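Local atomic coordinates of SmhA (Serratia marcescens, PDB entry 7A27), a protein that serves as the A component of Smh, a tripartite alpha-pore-forming toxin, and probably takes part in pore formation after leaving its soluble form. Residues I77-K82 with Q123-A128; A95-E100 with A326-A331; N149-I154 with A272-A277; K178-I183 with A255-L260. All blocks are in the same frame, centred on the assembly; numbering follows the deposited sequence.

Contact 1: I77-K82 with Q123-A128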
loop_
_atom_site.group_PDB
_atom_site.type_symbol
_atom_site.label_atom_id
_atom_site.label_comp_id
_atom_site.label_asym_id
_atom_site.label_seq_id
_atom_site.Cartn_x
_atom_site.Cartn_y
_atom_site.Cartn_z
ATOM N N ILE A 77 -10.672 -0.395 -2.323
ATOM C CA ILE A 77 -11.578 0.773 -2.515
ATOM C C ILE A 77 -12.976 0.374 -2.025
ATOM O O ILE A 77 -13.691 1.228 -1.470
ATOM C CB ILE A 77 -11.577 1.266 -3.969
ATOM C CG1 ILE A 77 -10.191 1.774 -4.383
ATOM C CG2 ILE A 77 -12.652 2.343 -4.154
ATOM C CD1 ILE A 77 -10.126 2.277 -5.817
ATOM N N GLY A 78 -13.331 -0.898 -2.207
ATOM C CA GLY A 78 -14.600 -1.469 -1.726
ATOM C C GLY A 78 -14.737 -1.348 -0.218
ATOM O O GLY A 78 -15.787 -0.888 0.227
ATOM N N LEU A 79 -13.709 -1.732 0.539
ATOM C CA LEU A 79 -13.712 -1.683 2.030
ATOM C C LEU A 79 -13.759 -0.233 2.514
ATOM O O LEU A 79 -14.354 0.005 3.589
ATOM C CB LEU A 79 -12.468 -2.343 2.614
ATOM C CG LEU A 79 -12.381 -3.855 2.471
ATOM C CD1 LEU A 79 -11.087 -4.361 3.100
ATOM C CD2 LEU A 79 -13.603 -4.567 3.045
ATOM N N TYR A 80 -13.085 0.679 1.812
ATOM C CA TYR A 80 -13.061 2.104 2.193
ATOM C C TYR A 80 -14.486 2.663 2.040
ATOM O O TYR A 80 -14.969 3.332 2.965
ATOM C CB TYR A 80 -12.022 2.881 1.377
ATOM C CG TYR A 80 -10.570 2.721 1.769
ATOM C CD1 TYR A 80 -9.894 1.533 1.559
ATOM C CD2 TYR A 80 -9.841 3.784 2.287
ATOM C CE1 TYR A 80 -8.556 1.382 1.897
ATOM C CE2 TYR A 80 -8.494 3.658 2.605
ATOM C CZ TYR A 80 -7.848 2.450 2.407
ATOM O OH TYR A 80 -6.525 2.296 2.710
ATOM N N THR A 81 -15.147 2.365 0.917
ATOM C CA THR A 81 -16.523 2.836 0.613
ATOM C C THR A 81 -17.448 2.419 1.768
ATOM O O THR A 81 -18.280 3.252 2.218
ATOM C CB THR A 81 -17.004 2.327 -0.753
ATOM O OG1 THR A 81 -16.002 2.677 -1.714
ATOM C CG2 THR A 81 -18.343 2.905 -1.172
ATOM N N LYS A 82 -17.271 1.192 2.264
ATOM C CA LYS A 82 -18.087 0.634 3.370
ATOM C C LYS A 82 -17.987 1.568 4.587
ATOM O O LYS A 82 -19.032 1.829 5.211
ATOM C CB LYS A 82 -17.688 -0.829 3.590
ATOM C CG LYS A 82 -18.294 -1.775 2.557
ATOM C CD LYS A 82 -17.631 -3.143 2.491
ATOM C CE LYS A 82 -18.505 -4.266 1.977
ATOM N NZ LYS A 82 -19.365 -3.874 0.834
ATOM N N GLN A 123 -16.887 -6.273 8.991
ATOM C CA GLN A 123 -15.788 -7.068 9.586
ATOM C C GLN A 123 -15.516 -8.256 8.666
ATOM O O GLN A 123 -14.358 -8.439 8.250
ATOM C CB GLN A 123 -16.166 -7.538 10.990
ATOM C CG GLN A 123 -15.249 -8.603 11.567
ATOM C CD GLN A 123 -15.683 -8.998 12.957
ATOM O OE1 GLN A 123 -16.859 -9.210 13.242
ATOM N NE2 GLN A 123 -14.722 -9.087 13.855
ATOM N N ALA A 124 -16.564 -9.025 8.354
ATOM C CA ALA A 124 -16.496 -10.248 7.520
ATOM C C ALA A 124 -16.023 -9.892 6.107
ATOM O O ALA A 124 -15.287 -10.724 5.522
ATOM C CB ALA A 124 -17.826 -10.951 7.508
ATOM N N ALA A 125 -16.395 -8.715 5.593
ATOM C CA ALA A 125 -15.993 -8.225 4.259
ATOM C C ALA A 125 -14.481 -8.006 4.256
ATOM O O ALA A 125 -13.819 -8.396 3.280
ATOM C CB ALA A 125 -16.712 -6.944 3.924
ATOM N N ALA A 126 -13.970 -7.373 5.309
ATOM C CA ALA A 126 -12.532 -7.118 5.491
ATOM C C ALA A 126 -11.808 -8.460 5.629
ATOM O O ALA A 126 -10.766 -8.633 4.980
ATOM C CB ALA A 126 -12.317 -6.241 6.685
ATOM N N GLN A 127 -12.342 -9.396 6.417
ATOM C CA GLN A 127 -11.677 -10.712 6.570
ATOM C C GLN A 127 -11.464 -11.325 5.182
ATOM O O GLN A 127 -10.350 -11.807 4.917
ATOM C CB GLN A 127 -12.470 -11.695 7.429
ATOM C CG GLN A 127 -11.634 -12.887 7.905
ATOM C CD GLN A 127 -10.574 -12.467 8.896
ATOM O OE1 GLN A 127 -10.856 -11.873 9.938
ATOM N NE2 GLN A 127 -9.337 -12.791 8.571
ATOM N N ALA A 128 -12.483 -11.281 4.322
ATOM C CA ALA A 128 -12.453 -11.879 2.966
ATOM C C ALA A 128 -11.272 -11.319 2.171
ATOM O O ALA A 128 -10.561 -12.103 1.514
ATOM C CB ALA A 128 -13.761 -11.637 2.248
#
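Leu79 of helix 48-96 lies against Ala125 and Ala126 of helix 104-155. These two helices follow one another in the chain and pair as a long antiparallel hairpin, part of the elongated helical bundle that dominates the soluble protein. Over the two short segments the axes make an angle of 167° and pass 10.3 Å apart. The nearest backbone pair is Leu79 CA with Ala126 CA, at 6.6 Å.

The tight part belongs to the leucine. Its CG sits anti to the carbonyl carbon, beside the backbone N (chi1 -70°), which sends both methyls across the gap. Leu79 CD2 comes down on the peptide link between the two alanines, 3.6 Å from Ala126 N, and lies 4.0 Å from Ala125 CB. CD1 meets Ala126 CA from the other branch. Small methyl side chains on helix 104-155 allow this approach to the backbone itself. Leu301 and Pro302 of helix 301-321 close over Leu79 and Ala126, so this part of the contact is buried.

The looser side is Lys82, one turn further on and partly exposed. It touches through its aliphatic portion alone: CE rests 3.8 Å from Ala125 CB, and the bend at chi4 (40°) turns NZ away from the alanine. No hydrogen bond joins the two segments. Away from helix 104-155, the same turns of helix 48-96 face helix 325-358, where Thr81 OG1 bonds with Lys353 NZ. That hydroxyl also gives a hydrogen bond to Ile77 O at 2.7 Å, reaching the carbonyl from the face opposite Thr81 N.

Contact 2: A95-E100 with A326-A331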
loop_
_atom_site.group_PDB
_atom_site.type_symbol
_atom_site.label_atom_id
_atom_site.label_comp_id
_atom_site.label_asym_id
_atom_site.label_seq_id
_atom_site.Cartn_x
_atom_site.Cartn_y
_atom_site.Cartn_z
ATOM N N ALA A 95 -29.757 12.811 12.926
ATOM C CA ALA A 95 -30.987 13.454 12.396
ATOM C C ALA A 95 -32.239 12.954 13.146
ATOM O O ALA A 95 -33.151 13.767 13.390
ATOM C CB ALA A 95 -31.074 13.219 10.908
ATOM N N LEU A 96 -32.271 11.668 13.504
ATOM C CA LEU A 96 -33.391 11.035 14.255
ATOM C C LEU A 96 -33.569 11.732 15.610
ATOM O O LEU A 96 -34.696 11.779 16.104
ATOM C CB LEU A 96 -33.093 9.537 14.435
ATOM C CG LEU A 96 -34.040 8.774 15.371
ATOM C CD1 LEU A 96 -35.485 8.892 14.899
ATOM C CD2 LEU A 96 -33.642 7.305 15.541
ATOM N N TYR A 97 -32.488 12.247 16.208
ATOM C CA TYR A 97 -32.510 12.910 17.541
ATOM C C TYR A 97 -32.855 14.410 17.402
ATOM O O TYR A 97 -32.272 15.276 18.106
ATOM C CB TYR A 97 -31.239 12.570 18.327
ATOM C CG TYR A 97 -31.370 11.364 19.226
ATOM C CD1 TYR A 97 -31.827 11.503 20.529
ATOM C CD2 TYR A 97 -31.031 10.091 18.799
ATOM C CE1 TYR A 97 -31.935 10.418 21.386
ATOM C CE2 TYR A 97 -31.138 8.996 19.639
ATOM C CZ TYR A 97 -31.598 9.155 20.937
ATOM O OH TYR A 97 -31.685 8.076 21.777
ATOM N N SER A 98 -33.823 14.722 16.527
ATOM C CA SER A 98 -34.485 16.056 16.427
ATOM C C SER A 98 -35.577 16.161 17.518
ATOM O O SER A 98 -36.432 17.043 17.414
ATOM C CB SER A 98 -35.031 16.306 15.046
ATOM O OG SER A 98 -35.807 15.205 14.585
ATOM N N THR A 99 -35.499 15.295 18.550
ATOM C CA THR A 99 -36.388 15.133 19.740
ATOM C C THR A 99 -37.785 15.685 19.406
ATOM O O THR A 99 -38.306 16.560 20.116
ATOM C CB THR A 99 -35.688 15.567 21.053
ATOM O OG1 THR A 99 -35.313 16.947 21.075
ATOM C CG2 THR A 99 -34.447 14.742 21.332
ATOM N N GLU A 100 -38.378 15.149 18.343
ATOM C CA GLU A 100 -39.760 15.443 17.905
ATOM C C GLU A 100 -40.597 14.247 18.375
ATOM O O GLU A 100 -41.782 14.429 18.626
ATOM C CB GLU A 100 -39.819 15.594 16.380
ATOM C CG GLU A 100 -38.578 16.226 15.742
ATOM C CD GLU A 100 -38.711 16.610 14.274
ATOM O OE1 GLU A 100 -39.798 17.101 13.902
ATOM O OE2 GLU A 100 -37.725 16.424 13.493
ATOM N N ALA A 326 -33.488 14.926 30.553
ATOM C CA ALA A 326 -32.028 15.138 30.693
ATOM C C ALA A 326 -31.224 13.946 30.154
ATOM O O ALA A 326 -30.052 14.164 29.767
ATOM C CB ALA A 326 -31.695 15.401 32.143
ATOM N N GLU A 327 -31.796 12.735 30.182
ATOM C CA GLU A 327 -31.138 11.511 29.653
ATOM C C GLU A 327 -31.188 11.553 28.116
ATOM O O GLU A 327 -30.177 11.235 27.488
ATOM C CB GLU A 327 -31.754 10.242 30.252
ATOM C CG GLU A 327 -31.228 9.887 31.636
ATOM C CD GLU A 327 -32.023 8.859 32.440
ATOM O OE1 GLU A 327 -33.034 8.296 31.923
ATOM O OE2 GLU A 327 -31.622 8.603 33.599
ATOM N N ILE A 328 -32.320 11.946 27.529
ATOM C CA ILE A 328 -32.492 12.067 26.044
ATOM C C ILE A 328 -31.565 13.182 25.535
ATOM O O ILE A 328 -30.936 13.010 24.481
ATOM C CB ILE A 328 -33.979 12.286 25.672
ATOM C CG1 ILE A 328 -34.822 11.048 25.996
ATOM C CG2 ILE A 328 -34.132 12.703 24.209
ATOM C CD1 ILE A 328 -36.303 11.257 25.796
ATOM N N LYS A 329 -31.472 14.289 26.273
ATOM C CA LYS A 329 -30.612 15.445 25.920
ATOM C C LYS A 329 -29.147 14.983 25.923
ATOM O O LYS A 329 -28.401 15.367 24.991
ATOM C CB LYS A 329 -30.844 16.613 26.883
ATOM C CG LYS A 329 -30.388 17.949 26.328
ATOM C CD LYS A 329 -29.651 18.851 27.318
ATOM C CE LYS A 329 -28.226 18.374 27.574
ATOM N NZ LYS A 329 -27.370 19.435 28.175
ATOM N N GLN A 330 -28.754 14.174 26.918
ATOM C CA GLN A 330 -27.377 13.627 27.091
ATOM C C GLN A 330 -27.067 12.668 25.932
ATOM O O GLN A 330 -25.936 12.696 25.433
ATOM C CB GLN A 330 -27.239 12.923 28.445
ATOM C CG GLN A 330 -25.843 12.405 28.784
ATOM C CD GLN A 330 -25.802 11.619 30.080
ATOM O OE1 GLN A 330 -26.799 11.401 30.762
ATOM N NE2 GLN A 330 -24.639 11.090 30.406
ATOM N N ALA A 331 -28.020 11.828 25.539
ATOM C CA ALA A 331 -27.884 10.868 24.426
ATOM C C ALA A 331 -27.720 11.620 23.097
ATOM O O ALA A 331 -26.876 11.201 22.286
ATOM C CB ALA A 331 -29.073 9.954 24.394
#
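Tyr97, Thr99, Ile328 and Ala331 carry this contact, and most of what passes between them is apolar. Tyr97 puts the ring carbon CE1, next to the hydroxyl-bearing carbon, and OH itself toward helix 325-358: CE1 lies 4.2 Å from Ile328 CG2, and OH lies 4.1 Å from Ala331 CB. The alanine methyl and the Ile328 carbonyl oxygen both approach the ring obliquely, so this is loose van der Waals packing rather than a stack. Tyr97 and Ala331 are buried, and Val104 and Leu4 add further cover around them.

A second apolar touch is methyl to methyl. Thr99 CG2 meets Ile328 CG2 at 3.5 Å, the two side chains running alongside in opposing senses. With chi1 at 62°, the threonine holds OG1 between its backbone N and carbonyl carbon and turns CG2 to the isoleucine. Thr99 itself is exposed, so this end of the contact borders solvent.

Both methyl and ring come from the turn that follows helix 48-96 and leads into helix 104-155, at one far end of the long helical bundle. There the turn is laid against the first turns of helix 325-358, and Val104, at the start of the next helix, touches both Tyr97 and Ile328.

Polar links are few. No hydrogen bond crosses between the segments; just beyond them, Lys332 NZ makes a weak one with Tyr97 O. At the N-terminal end of helix 325-358, Glu327 is hydrogen-bonded to residues just before the helix: its N to Ser324 OG, its OE1 to the N-H of Gly323.

Contact 3: N149-I154 with A272-A277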
loop_
_atom_site.group_PDB
_atom_site.type_symbol
_atom_site.label_atom_id
_atom_site.label_comp_id
_atom_site.label_asym_id
_atom_site.label_seq_id
_atom_site.Cartn_x
_atom_site.Cartn_y
_atom_site.Cartn_z
ATOM N N ASN A 149 17.952 -17.702 -4.458
ATOM C CA ASN A 149 18.822 -18.907 -4.442
ATOM C C ASN A 149 19.512 -19.068 -5.808
ATOM O O ASN A 149 20.599 -19.690 -5.850
ATOM C CB ASN A 149 18.057 -20.183 -4.088
ATOM C CG ASN A 149 17.439 -20.161 -2.707
ATOM O OD1 ASN A 149 17.883 -19.431 -1.826
ATOM N ND2 ASN A 149 16.409 -20.963 -2.499
ATOM N N VAL A 150 18.901 -18.544 -6.880
ATOM C CA VAL A 150 19.446 -18.604 -8.270
ATOM C C VAL A 150 20.568 -17.566 -8.403
ATOM O O VAL A 150 21.638 -17.918 -8.957
ATOM C CB VAL A 150 18.346 -18.423 -9.336
ATOM C CG1 VAL A 150 18.918 -18.196 -10.730
ATOM C CG2 VAL A 150 17.373 -19.590 -9.340
ATOM N N ILE A 151 20.342 -16.338 -7.928
ATOM C CA ILE A 151 21.357 -15.242 -7.964
ATOM C C ILE A 151 22.547 -15.658 -7.096
ATOM O O ILE A 151 23.703 -15.428 -7.509
ATOM C CB ILE A 151 20.767 -13.895 -7.486
ATOM C CG1 ILE A 151 19.736 -13.359 -8.480
ATOM C CG2 ILE A 151 21.868 -12.873 -7.222
ATOM C CD1 ILE A 151 19.199 -11.983 -8.156
ATOM N N ASP A 152 22.258 -16.249 -5.937
ATOM C CA ASP A 152 23.277 -16.604 -4.925
ATOM C C ASP A 152 24.216 -17.687 -5.452
ATOM O O ASP A 152 25.437 -17.492 -5.341
ATOM C CB ASP A 152 22.666 -16.984 -3.581
ATOM C CG ASP A 152 23.558 -16.375 -2.514
ATOM O OD1 ASP A 152 23.586 -15.106 -2.482
ATOM O OD2 ASP A 152 24.301 -17.145 -1.801
ATOM N N ALA A 153 23.673 -18.764 -6.022
ATOM C CA ALA A 153 24.448 -19.878 -6.625
ATOM C C ALA A 153 25.451 -19.320 -7.644
ATOM O O ALA A 153 26.594 -19.772 -7.652
ATOM C CB ALA A 153 23.513 -20.878 -7.259
ATOM N N ILE A 154 25.031 -18.340 -8.445
ATOM C CA ILE A 154 25.876 -17.673 -9.481
ATOM C C ILE A 154 26.986 -16.877 -8.786
ATOM O O ILE A 154 28.169 -17.060 -9.182
ATOM C CB ILE A 154 25.016 -16.778 -10.402
ATOM C CG1 ILE A 154 24.009 -17.616 -11.194
ATOM C CG2 ILE A 154 25.868 -15.896 -11.310
ATOM C CD1 ILE A 154 22.952 -16.797 -11.884
ATOM N N ALA A 272 27.179 -9.581 -17.394
ATOM C CA ALA A 272 26.090 -8.707 -17.886
ATOM C C ALA A 272 24.726 -9.286 -17.499
ATOM O O ALA A 272 23.853 -8.525 -17.044
ATOM C CB ALA A 272 26.223 -8.610 -19.380
ATOM N N LEU A 273 24.561 -10.597 -17.665
ATOM C CA LEU A 273 23.266 -11.266 -17.424
ATOM C C LEU A 273 22.961 -11.270 -15.924
ATOM O O LEU A 273 21.776 -11.167 -15.574
ATOM C CB LEU A 273 23.302 -12.674 -18.025
ATOM C CG LEU A 273 21.934 -13.329 -18.236
ATOM C CD1 LEU A 273 20.976 -12.403 -18.971
ATOM C CD2 LEU A 273 22.076 -14.625 -19.009
ATOM N N LEU A 274 23.981 -11.376 -15.065
ATOM C CA LEU A 274 23.783 -11.335 -13.590
ATOM C C LEU A 274 23.325 -9.926 -13.212
ATOM O O LEU A 274 22.400 -9.823 -12.390
ATOM C CB LEU A 274 25.076 -11.709 -12.869
ATOM C CG LEU A 274 25.053 -11.570 -11.347
ATOM C CD1 LEU A 274 24.063 -12.545 -10.708
ATOM C CD2 LEU A 274 26.453 -11.798 -10.778
ATOM N N SER A 275 23.949 -8.892 -13.794
ATOM C CA SER A 275 23.585 -7.462 -13.603
ATOM C C SER A 275 22.071 -7.302 -13.819
ATOM O O SER A 275 21.404 -6.669 -12.975
ATOM C CB SER A 275 24.376 -6.569 -14.530
ATOM O OG SER A 275 25.780 -6.751 -14.355
ATOM N N VAL A 276 21.544 -7.888 -14.902
ATOM C CA VAL A 276 20.091 -7.840 -15.248
ATOM C C VAL A 276 19.303 -8.511 -14.115
ATOM O O VAL A 276 18.439 -7.853 -13.531
ATOM C CB VAL A 276 19.801 -8.495 -16.610
ATOM C CG1 VAL A 276 18.303 -8.598 -16.867
ATOM C CG2 VAL A 276 20.478 -7.765 -17.758
ATOM N N ALA A 277 19.625 -9.765 -13.799
ATOM C CA ALA A 277 18.966 -10.564 -12.740
ATOM C C ALA A 277 18.862 -9.744 -11.444
ATOM O O ALA A 277 17.777 -9.762 -10.829
ATOM C CB ALA A 277 19.712 -11.854 -12.533
#
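Leu274, near the start of helix 272-299, is the first residue of segment 272-277 to touch helix 104-155, and it meets two isoleucines. Its CG stands anti to the backbone N (chi1 174°), which swings the branched end over to the other helix. Leu274 CD1 touches two methyls, 3.9 Å from Ile154 CG2 and 4.1 Å from Ile151 CG2. The approaches differ: Leu274 and Ile154 lie side by side, pointing opposite ways, whereas Leu274 and Ile151 cross obliquely. CD2 adds a lesser touch on Ile154 CG2. Leu158, in the loop beyond helix 104-155, also rests on Leu274.

Ser275 and Val276 turn to other neighbours, both meeting Val205 of strand 198-206. The Ser275 hydroxyl is hydrogen-bonded to Asn271 O, a backbone oxygen one turn earlier.

Ala277 brings the chain back to the contact. Ala277 CB lies 4.3 Å from Ile151 CG1, and Ile151 CD1 reaches past it to the backbone, 3.8 Å from Ala277 O. With so small a side chain here, the backbones come closest at this point, 7.1 Å between Ile151 CA and Ala277 CA.

No hydrogen bond crosses; the side-chain packing is aliphatic, with one methyl resting on a backbone carbonyl oxygen. The segment axes lie 10.9 Å apart at a signed angle of -150°, the splayed antiparallel packing of neighbouring helices in a long alpha-helical bundle.

Contact 4: K178-I183 with A255-L260; sequences KNIQSI and ANYAKL
With chi1 at -70° in Asn179 and -76° in Asn256, both asparagines hold CG beside the backbone N, anti to the carbonyl carbon, and from facing helices their amides meet across the gap. Asn256 ND2 donates to Asn179 OD1 at 3.0 Å. The bond is bent, 137° at the hydrogen, and the nitrogen lies a little out of the acceptor's carbonyl plane. The side chains cross at about a right angle, yet the two amide planes are nearly coplanar. Glu252 OE2 accepts from the other end of the Asn179 amide, at ND2, so the group is held at both its oxygen and its nitrogen, which fixes its rotation: oxygen to Asn256, nitrogen to the carboxylate.

This polar bridge is long-armed, since Asn179 CA and Asn256 CA are 9.2 Å apart. Beside it runs one loose van der Waals touch, methyl to hydroxyl. Ile180 CD1 comes within 4.1 Å of Tyr257 OH, again with the side chains roughly perpendicular. The tyrosine hydroxyl has its own polar partner, a hydrogen bond to Ile236 O.

Ile176, one turn before Ile180, fills in against Asn256, Tyr257 and Leu260, while Ile183 packs on Ala249, Val250 and Leu253. Helix 160-188 and helix 247-268 thus meet next to the two-stranded antiparallel sheet: strand 230-237 touches Ile180 and Tyr257 through Ile236 and Gln237, and Tyr31 of helix 14-37 packs on Ile180.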
loop_
_atom_site.group_PDB
_atom_site.type_symbol
_atom_site.label_atom_id
_atom_site.label_comp_id
_atom_site.label_asym_id
_atom_site.label_seq_id
_atom_site.Cartn_x
_atom_site.Cartn_y
_atom_site.Cartn_z
ATOM N N LYS A 178 15.389 2.988 0.911
ATOM C CA LYS A 178 15.208 3.845 2.115
ATOM C C LYS A 178 14.850 5.276 1.669
ATOM O O LYS A 178 13.954 5.885 2.302
ATOM C CB LYS A 178 16.423 3.790 3.052
ATOM C CG LYS A 178 16.696 2.435 3.688
ATOM C CD LYS A 178 17.357 2.469 5.085
ATOM C CE LYS A 178 18.797 2.946 5.150
ATOM N NZ LYS A 178 19.716 2.044 4.412
ATOM N N ASN A 179 15.487 5.773 0.604
ATOM C CA ASN A 179 15.238 7.123 0.045
ATOM C C ASN A 179 13.801 7.201 -0.478
ATOM O O ASN A 179 13.098 8.144 -0.102
ATOM C CB ASN A 179 16.216 7.469 -1.076
ATOM C CG ASN A 179 17.647 7.695 -0.614
ATOM O OD1 ASN A 179 18.580 7.527 -1.403
ATOM N ND2 ASN A 179 17.832 8.091 0.638
ATOM N N ILE A 180 13.379 6.252 -1.315
ATOM C CA ILE A 180 12.004 6.246 -1.905
ATOM C C ILE A 180 10.997 6.293 -0.761
ATOM O O ILE A 180 10.113 7.171 -0.793
ATOM C CB ILE A 180 11.766 5.037 -2.819
ATOM C CG1 ILE A 180 12.694 5.084 -4.033
ATOM C CG2 ILE A 180 10.313 4.980 -3.241
ATOM C CD1 ILE A 180 12.703 3.818 -4.858
ATOM N N GLN A 181 11.161 5.408 0.223
ATOM C CA GLN A 181 10.255 5.328 1.390
ATOM C C GLN A 181 10.163 6.711 2.043
ATOM O O GLN A 181 9.031 7.134 2.355
ATOM C CB GLN A 181 10.724 4.240 2.354
ATOM C CG GLN A 181 9.781 4.011 3.527
ATOM C CD GLN A 181 8.435 3.460 3.118
ATOM O OE1 GLN A 181 8.318 2.416 2.460
ATOM N NE2 GLN A 181 7.408 4.175 3.555
ATOM N N SER A 182 11.288 7.418 2.199
ATOM C CA SER A 182 11.336 8.756 2.854
ATOM C C SER A 182 10.517 9.778 2.052
ATOM O O SER A 182 9.838 10.629 2.688
ATOM C CB SER A 182 12.765 9.240 3.079
ATOM O OG SER A 182 13.386 8.558 4.159
ATOM N N ILE A 183 10.603 9.695 0.719
ATOM C CA ILE A 183 9.940 10.607 -0.260
ATOM C C ILE A 183 8.432 10.350 -0.241
ATOM O O ILE A 183 7.650 11.336 -0.204
ATOM C CB ILE A 183 10.539 10.407 -1.667
ATOM C CG1 ILE A 183 11.980 10.922 -1.730
ATOM C CG2 ILE A 183 9.657 11.062 -2.723
ATOM C CD1 ILE A 183 12.729 10.504 -2.959
ATOM N N ALA A 255 22.109 11.204 -6.124
ATOM C CA ALA A 255 23.496 10.757 -5.869
ATOM C C ALA A 255 23.593 9.224 -5.982
ATOM O O ALA A 255 24.511 8.736 -6.675
ATOM C CB ALA A 255 23.934 11.242 -4.515
ATOM N N ASN A 256 22.688 8.490 -5.337
ATOM C CA ASN A 256 22.685 7.004 -5.349
ATOM C C ASN A 256 22.431 6.476 -6.766
ATOM O O ASN A 256 23.111 5.520 -7.154
ATOM C CB ASN A 256 21.722 6.442 -4.296
ATOM C CG ASN A 256 22.291 6.545 -2.894
ATOM O OD1 ASN A 256 23.512 6.592 -2.714
ATOM N ND2 ASN A 256 21.416 6.565 -1.902
ATOM N N TYR A 257 21.497 7.051 -7.532
ATOM C CA TYR A 257 21.230 6.596 -8.925
ATOM C C TYR A 257 22.516 6.797 -9.744
ATOM O O TYR A 257 22.890 5.881 -10.500
ATOM C CB TYR A 257 19.982 7.241 -9.541
ATOM C CG TYR A 257 18.661 6.628 -9.138
ATOM C CD1 TYR A 257 18.457 5.260 -9.169
ATOM C CD2 TYR A 257 17.572 7.416 -8.803
ATOM C CE1 TYR A 257 17.236 4.694 -8.830
ATOM C CE2 TYR A 257 16.339 6.869 -8.465
ATOM C CZ TYR A 257 16.162 5.498 -8.475
ATOM O OH TYR A 257 14.945 4.948 -8.152
ATOM N N ALA A 258 23.211 7.920 -9.567
ATOM C CA ALA A 258 24.479 8.193 -10.277
ATOM C C ALA A 258 25.453 7.029 -10.039
ATOM O O ALA A 258 25.998 6.497 -11.035
ATOM C CB ALA A 258 25.074 9.512 -9.842
ATOM N N LYS A 259 25.644 6.641 -8.771
ATOM C CA LYS A 259 26.568 5.553 -8.355
ATOM C C LYS A 259 26.064 4.199 -8.863
ATOM O O LYS A 259 26.912 3.355 -9.233
ATOM C CB LYS A 259 26.745 5.510 -6.829
ATOM C CG LYS A 259 27.441 6.731 -6.235
ATOM C CD LYS A 259 28.367 6.449 -5.042
ATOM C CE LYS A 259 27.694 6.518 -3.690
ATOM N NZ LYS A 259 27.395 7.916 -3.317
ATOM N N LEU A 260 24.744 3.991 -8.873
ATOM C CA LEU A 260 24.131 2.721 -9.331
ATOM C C LEU A 260 24.488 2.509 -10.809
ATOM O O LEU A 260 24.861 1.367 -11.174
ATOM C CB LEU A 260 22.614 2.762 -9.126
ATOM C CG LEU A 260 21.892 1.467 -9.506
ATOM C CD1 LEU A 260 22.419 0.333 -8.652
ATOM C CD2 LEU A 260 20.376 1.577 -9.395
#

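Overall arrangement
The four contacts are spread along an elongated chain. Contact 2 marks one far end, with its centre about 69 Å from that of contact 3 across the middle of the chain. Contact 1 lies between, sharing helix 48-96 with contact 2 and helix 104-155 with contact 3; its centre is about 31 Å and 41 Å from theirs. Contacts 3 and 4 are the nearest pair, centres about 22 Å apart, and along the chain contact 4 is nested within contact 3, itself enclosed by contact 2. Contact 4 lies near calcium-binding Asn359: the side chains of Ile180 and Asn359 are about 10 Å apart, though this chain holds no calcium.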